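Local coordinates for protein yxeP (Bacillus subtilis, PDB 1YSJ) that probably deacetylates N-acetylcysteine to acetate and cysteine with two divalent metal ions, in a pathway that breaks down S-(2-succino)cysteine as a sulfur source, at residues K28-D40 with T379-Y391. The protein carries 1 engineered substitution. Residues are numbered along the deposited sequence; the frame is centred on the assembly and turned at random.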
loop_
_atom_site.group_PDB
_atom_site.type_symbol
_atom_site.label_atom_id
_atom_site.label_comp_id
_atom_site.label_asym_id
_atom_site.label_seq_id
_atom_site.Cartn_x
_atom_site.Cartn_y
_atom_site.Cartn_z
ATOM N N LYS A 28 49.061 -29.898 -6.112
ATOM C CA LYS A 28 48.695 -28.869 -7.083
ATOM C C LYS A 28 47.697 -29.398 -8.112
ATOM O O LYS A 28 46.815 -28.665 -8.559
ATOM C CB LYS A 28 49.937 -28.302 -7.770
ATOM C CG LYS A 28 49.731 -26.920 -8.387
ATOM C CD LYS A 28 51.049 -26.304 -8.843
ATOM C CE LYS A 28 51.907 -25.853 -7.666
ATOM N NZ LYS A 28 53.227 -25.335 -8.110
ATOM N N ALA A 29 47.837 -30.674 -8.471
ATOM C CA ALA A 29 46.931 -31.328 -9.414
ATOM C C ALA A 29 45.514 -31.451 -8.854
ATOM O O ALA A 29 44.538 -31.227 -9.574
ATOM C CB ALA A 29 47.470 -32.693 -9.815
ATOM N N PHE A 30 45.412 -31.801 -7.573
ATOM C CA PHE A 30 44.121 -31.920 -6.896
ATOM C C PHE A 30 43.469 -30.558 -6.676
ATOM O O PHE A 30 42.253 -30.433 -6.803
ATOM C CB PHE A 30 44.252 -32.672 -5.566
ATOM C CG PHE A 30 42.942 -32.873 -4.848
ATOM C CD1 PHE A 30 42.019 -33.808 -5.304
ATOM C CD2 PHE A 30 42.631 -32.123 -3.714
ATOM C CE1 PHE A 30 40.800 -33.997 -4.644
ATOM C CE2 PHE A 30 41.412 -32.304 -3.045
ATOM C CZ PHE A 30 40.496 -33.242 -3.512
ATOM N N HIS A 31 44.277 -29.549 -6.354
ATOM C CA HIS A 31 43.769 -28.194 -6.128
ATOM C C HIS A 31 43.203 -27.570 -7.409
ATOM O O HIS A 31 42.089 -27.044 -7.399
ATOM C CB HIS A 31 44.839 -27.295 -5.493
ATOM C CG HIS A 31 44.347 -25.926 -5.129
ATOM N ND1 HIS A 31 43.085 -25.696 -4.620
ATOM C CD2 HIS A 31 44.956 -24.716 -5.184
ATOM C CE1 HIS A 31 42.934 -24.403 -4.388
ATOM N NE2 HIS A 31 44.055 -23.787 -4.722
ATOM N N THR A 32 43.971 -27.647 -8.498
ATOM C CA THR A 32 43.531 -27.199 -9.828
ATOM C C THR A 32 42.226 -27.889 -10.247
ATOM O O THR A 32 41.354 -27.270 -10.862
ATOM C CB THR A 32 44.632 -27.446 -10.891
ATOM O OG1 THR A 32 45.799 -26.689 -10.548
ATOM C CG2 THR A 32 44.168 -27.035 -12.286
ATOM N N ARG A 33 42.102 -29.165 -9.894
ATOM C CA ARG A 33 40.893 -29.944 -10.147
ATOM C C ARG A 33 39.693 -29.391 -9.370
ATOM O O ARG A 33 38.562 -29.433 -9.858
ATOM C CB ARG A 33 41.140 -31.411 -9.789
ATOM C CG ARG A 33 40.013 -32.357 -10.160
ATOM C CD ARG A 33 40.332 -33.775 -9.730
ATOM N NE ARG A 33 39.331 -34.713 -10.227
ATOM C CZ ARG A 33 39.411 -36.033 -10.114
ATOM N NH1 ARG A 33 40.454 -36.595 -9.517
ATOM N NH2 ARG A 33 38.444 -36.794 -10.607
ATOM N N LEU A 34 39.947 -28.876 -8.168
ATOM C CA LEU A 34 38.908 -28.232 -7.361
ATOM C C LEU A 34 38.531 -26.864 -7.927
ATOM O O LEU A 34 37.353 -26.516 -7.993
ATOM C CB LEU A 34 39.367 -28.075 -5.907
ATOM C CG LEU A 34 39.590 -29.319 -5.042
ATOM C CD1 LEU A 34 40.077 -28.904 -3.665
ATOM C CD2 LEU A 34 38.312 -30.128 -4.926
ATOM N N ILE A 35 39.546 -26.096 -8.322
ATOM C CA ILE A 35 39.360 -24.781 -8.927
ATOM C C ILE A 35 38.543 -24.893 -10.220
ATOM O O ILE A 35 37.568 -24.159 -10.409
ATOM C CB ILE A 35 40.726 -24.068 -9.160
ATOM C CG1 ILE A 35 41.272 -23.525 -7.834
ATOM C CG2 ILE A 35 40.600 -22.934 -10.175
ATOM C CD1 ILE A 35 42.761 -23.217 -7.844
ATOM N N ASN A 36 38.924 -25.831 -11.085
ATOM C CA ASN A 36 38.222 -26.037 -12.349
ATOM C C ASN A 36 36.755 -26.431 -12.203
ATOM O O ASN A 36 35.926 -26.018 -13.011
ATOM C CB ASN A 36 38.980 -27.024 -13.246
ATOM C CG ASN A 36 40.167 -26.377 -13.950
ATOM O OD1 ASN A 36 41.059 -27.066 -14.447
ATOM N ND2 ASN A 36 40.179 -25.045 -13.995
HETATM N N MSE A 37 36.438 -27.217 -11.177
HETATM C CA MSE A 37 35.046 -27.569 -10.882
HETATM C C MSE A 37 34.260 -26.365 -10.373
HETATM O O MSE A 37 33.138 -26.123 -10.815
HETATM C CB MSE A 37 34.965 -28.724 -9.884
HETATM C CG MSE A 37 35.330 -30.079 -10.486
HETATM SE SE MSE A 37 35.022 -31.562 -9.255
HETATM C CE MSE A 37 36.354 -31.136 -7.900
ATOM N N ARG A 38 34.858 -25.612 -9.452
ATOM C CA ARG A 38 34.269 -24.374 -8.945
ATOM C C ARG A 38 33.927 -23.414 -10.085
ATOM O O ARG A 38 32.838 -22.842 -10.118
ATOM C CB ARG A 38 35.220 -23.687 -7.953
ATOM C CG ARG A 38 34.659 -22.424 -7.290
ATOM C CD ARG A 38 35.005 -21.153 -8.066
ATOM N NE ARG A 38 34.254 -19.993 -7.587
ATOM C CZ ARG A 38 34.732 -18.750 -7.534
ATOM N NH1 ARG A 38 33.968 -17.765 -7.078
ATOM N NH2 ARG A 38 35.973 -18.489 -7.919
ATOM N N ARG A 39 34.869 -23.247 -11.009
ATOM C CA ARG A 39 34.728 -22.279 -12.092
ATOM C C ARG A 39 33.745 -22.716 -13.166
ATOM O O ARG A 39 33.054 -21.880 -13.742
ATOM C CB ARG A 39 36.080 -21.966 -12.706
ATOM C CG ARG A 39 36.993 -21.230 -11.768
ATOM C CD ARG A 39 38.278 -20.893 -12.463
ATOM N NE ARG A 39 39.212 -20.244 -11.551
ATOM C CZ ARG A 39 40.322 -19.629 -11.940
ATOM N NH1 ARG A 39 40.630 -19.570 -13.230
ATOM N NH2 ARG A 39 41.117 -19.069 -11.036
ATOM N N ASP A 40 33.682 -24.020 -13.425
ATOM C CA ASP A 40 32.694 -24.573 -14.344
ATOM C C ASP A 40 31.269 -24.301 -13.860
ATOM O O ASP A 40 30.396 -23.954 -14.656
ATOM C CB ASP A 40 32.910 -26.075 -14.541
ATOM C CG ASP A 40 31.884 -26.699 -15.483
ATOM O OD1 ASP A 40 31.397 -26.009 -16.403
ATOM O OD2 ASP A 40 31.568 -27.891 -15.300
ATOM N N THR A 379 32.944 -12.017 -4.411
ATOM C CA THR A 379 34.138 -12.811 -4.722
ATOM C C THR A 379 34.515 -13.747 -3.574
ATOM O O THR A 379 34.005 -13.624 -2.457
ATOM C CB THR A 379 35.373 -11.915 -4.990
ATOM O OG1 THR A 379 35.547 -11.003 -3.897
ATOM C CG2 THR A 379 35.232 -11.137 -6.301
ATOM N N LEU A 380 35.426 -14.673 -3.865
ATOM C CA LEU A 380 36.027 -15.532 -2.851
ATOM C C LEU A 380 37.429 -15.954 -3.292
ATOM O O LEU A 380 37.692 -16.093 -4.487
ATOM C CB LEU A 380 35.132 -16.749 -2.555
ATOM C CG LEU A 380 34.771 -17.709 -3.694
ATOM C CD1 LEU A 380 35.688 -18.938 -3.708
ATOM C CD2 LEU A 380 33.309 -18.126 -3.572
ATOM N N ASP A 381 38.324 -16.133 -2.322
ATOM C CA ASP A 381 39.692 -16.585 -2.582
ATOM C C ASP A 381 39.663 -18.105 -2.697
ATOM O O ASP A 381 39.271 -18.797 -1.754
ATOM C CB ASP A 381 40.618 -16.146 -1.444
ATOM C CG ASP A 381 42.092 -16.151 -1.832
ATOM O OD1 ASP A 381 42.553 -17.105 -2.500
ATOM O OD2 ASP A 381 42.804 -15.197 -1.441
ATOM N N GLU A 382 40.077 -18.617 -3.854
ATOM C CA GLU A 382 39.965 -20.046 -4.167
ATOM C C GLU A 382 40.939 -20.936 -3.386
ATOM O O GLU A 382 40.852 -22.162 -3.456
ATOM C CB GLU A 382 40.096 -20.283 -5.676
ATOM C CG GLU A 382 38.877 -19.822 -6.475
ATOM C CD GLU A 382 39.153 -19.647 -7.964
ATOM O OE1 GLU A 382 40.289 -19.273 -8.332
ATOM O OE2 GLU A 382 38.223 -19.869 -8.770
ATOM N N GLU A 383 41.850 -20.321 -2.633
ATOM C CA GLU A 383 42.730 -21.068 -1.732
ATOM C C GLU A 383 41.936 -21.768 -0.623
ATOM O O GLU A 383 42.387 -22.775 -0.069
ATOM C CB GLU A 383 43.807 -20.159 -1.125
ATOM C CG GLU A 383 44.762 -19.515 -2.142
ATOM C CD GLU A 383 45.868 -20.447 -2.637
ATOM O OE1 GLU A 383 45.729 -21.688 -2.529
ATOM O OE2 GLU A 383 46.886 -19.926 -3.146
ATOM N N ALA A 384 40.753 -21.234 -0.320
ATOM C CA ALA A 384 39.846 -21.819 0.675
ATOM C C ALA A 384 39.304 -23.192 0.260
ATOM O O ALA A 384 38.779 -23.931 1.095
ATOM C CB ALA A 384 38.701 -20.864 0.977
ATOM N N LEU A 385 39.432 -23.520 -1.026
ATOM C CA LEU A 385 39.007 -24.814 -1.558
ATOM C C LEU A 385 39.812 -25.968 -0.974
ATOM O O LEU A 385 39.268 -27.036 -0.704
ATOM C CB LEU A 385 39.096 -24.828 -3.083
ATOM C CG LEU A 385 37.959 -24.155 -3.854
ATOM C CD1 LEU A 385 38.400 -23.841 -5.288
ATOM C CD2 LEU A 385 36.700 -25.021 -3.842
ATOM N N THR A 386 41.108 -25.743 -0.785
ATOM C CA THR A 386 41.961 -26.691 -0.076
ATOM C C THR A 386 41.518 -26.777 1.387
ATOM O O THR A 386 41.242 -27.867 1.896
ATOM C CB THR A 386 43.449 -26.288 -0.186
ATOM O OG1 THR A 386 43.812 -26.216 -1.569
ATOM C CG2 THR A 386 44.357 -27.293 0.521
ATOM N N VAL A 387 41.420 -25.619 2.039
ATOM C CA VAL A 387 41.027 -25.533 3.446
ATOM C C VAL A 387 39.754 -26.323 3.728
ATOM O O VAL A 387 39.743 -27.204 4.589
ATOM C CB VAL A 387 40.833 -24.058 3.914
ATOM C CG1 VAL A 387 40.477 -24.006 5.398
ATOM C CG2 VAL A 387 42.093 -23.225 3.639
ATOM N N ALA A 388 38.696 -26.013 2.983
ATOM C CA ALA A 388 37.370 -26.554 3.240
ATOM C C ALA A 388 37.259 -28.048 2.944
ATOM O O ALA A 388 36.621 -28.787 3.698
ATOM C CB ALA A 388 36.321 -25.768 2.456
ATOM N N SER A 389 37.868 -28.490 1.846
ATOM C CA SER A 389 37.811 -29.904 1.469
ATOM C C SER A 389 38.520 -30.765 2.512
ATOM O O SER A 389 37.990 -31.798 2.938
ATOM C CB SER A 389 38.381 -30.139 0.065
ATOM O OG SER A 389 39.674 -29.584 -0.070
ATOM N N GLN A 390 39.696 -30.303 2.938
ATOM C CA GLN A 390 40.492 -30.967 3.971
ATOM C C GLN A 390 39.815 -30.933 5.340
ATOM O O GLN A 390 39.844 -31.927 6.075
ATOM C CB GLN A 390 41.882 -30.332 4.077
ATOM C CG GLN A 390 42.755 -30.454 2.836
ATOM C CD GLN A 390 44.186 -29.976 3.069
ATOM O OE1 GLN A 390 45.113 -30.395 2.370
ATOM N NE2 GLN A 390 44.374 -29.106 4.059
ATOM N N TYR A 391 39.217 -29.791 5.677
ATOM C CA TYR A 391 38.559 -29.612 6.969
ATOM C C TYR A 391 37.439 -30.624 7.212
ATOM O O TYR A 391 37.385 -31.257 8.268
ATOM C CB TYR A 391 38.006 -28.189 7.113
ATOM C CG TYR A 391 37.319 -27.949 8.437
ATOM C CD1 TYR A 391 38.063 -27.743 9.600
ATOM C CD2 TYR A 391 35.924 -27.948 8.531
ATOM C CE1 TYR A 391 37.436 -27.531 10.826
ATOM C CE2 TYR A 391 35.287 -27.734 9.750
ATOM C CZ TYR A 391 36.051 -27.527 10.894
ATOM O OH TYR A 391 35.437 -27.313 12.105
HETATM O O HOH W 1 35.428 -14.886 -7.126
#
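Glu382 is gripped by two arginines of helix 28-43. Arg39 meets its carboxylate side-on and nearly coplanar. Arg39 NH2 lies 2.8 Å from Glu382 OE1 and uses its syn lone pair, with a nearly straight N-H...O angle of 174°. Arg39 NE reaches Glu382 OE2 on the syn side at 3.0 Å. Arg38 NH2 also bonds Glu382 OE2, at 2.8 Å, but from above the carboxylate, its guanidinium turned 79° against it. Replacing Glu382 by an alanine would probably leave both guanidinium groups without this shared counter-charge and free Arg39 to swing away. Leu380 CD1 sits 3.9 Å above the centre of the Arg38 guanidinium, and a water in its plane links Arg38 NH1 to Leu380 N. Bent at chi2, the Arg38 chain also has its NE in a salt bridge with Asp125, which follows the nickel ligand His124. Beyond the charges, Leu385 is a knob among His31, Leu34, Ile35 and Arg38; its CD1 lies 3.9 Å from Ile35 CG1. The His31 ring has Ile35 CD1 over one face and Thr386 OG1 over the other, both offset toward the rim, with Glu382 O in plane at its edge. The axes of segments 28-40 and 384-391 cross at 102° and approach to 9.8 Å. This steep packing joins the N-terminal and C-terminal helices of the M20 metal-binding domain, with the Leu380 side chain about 10 Å from a bound nickel ion.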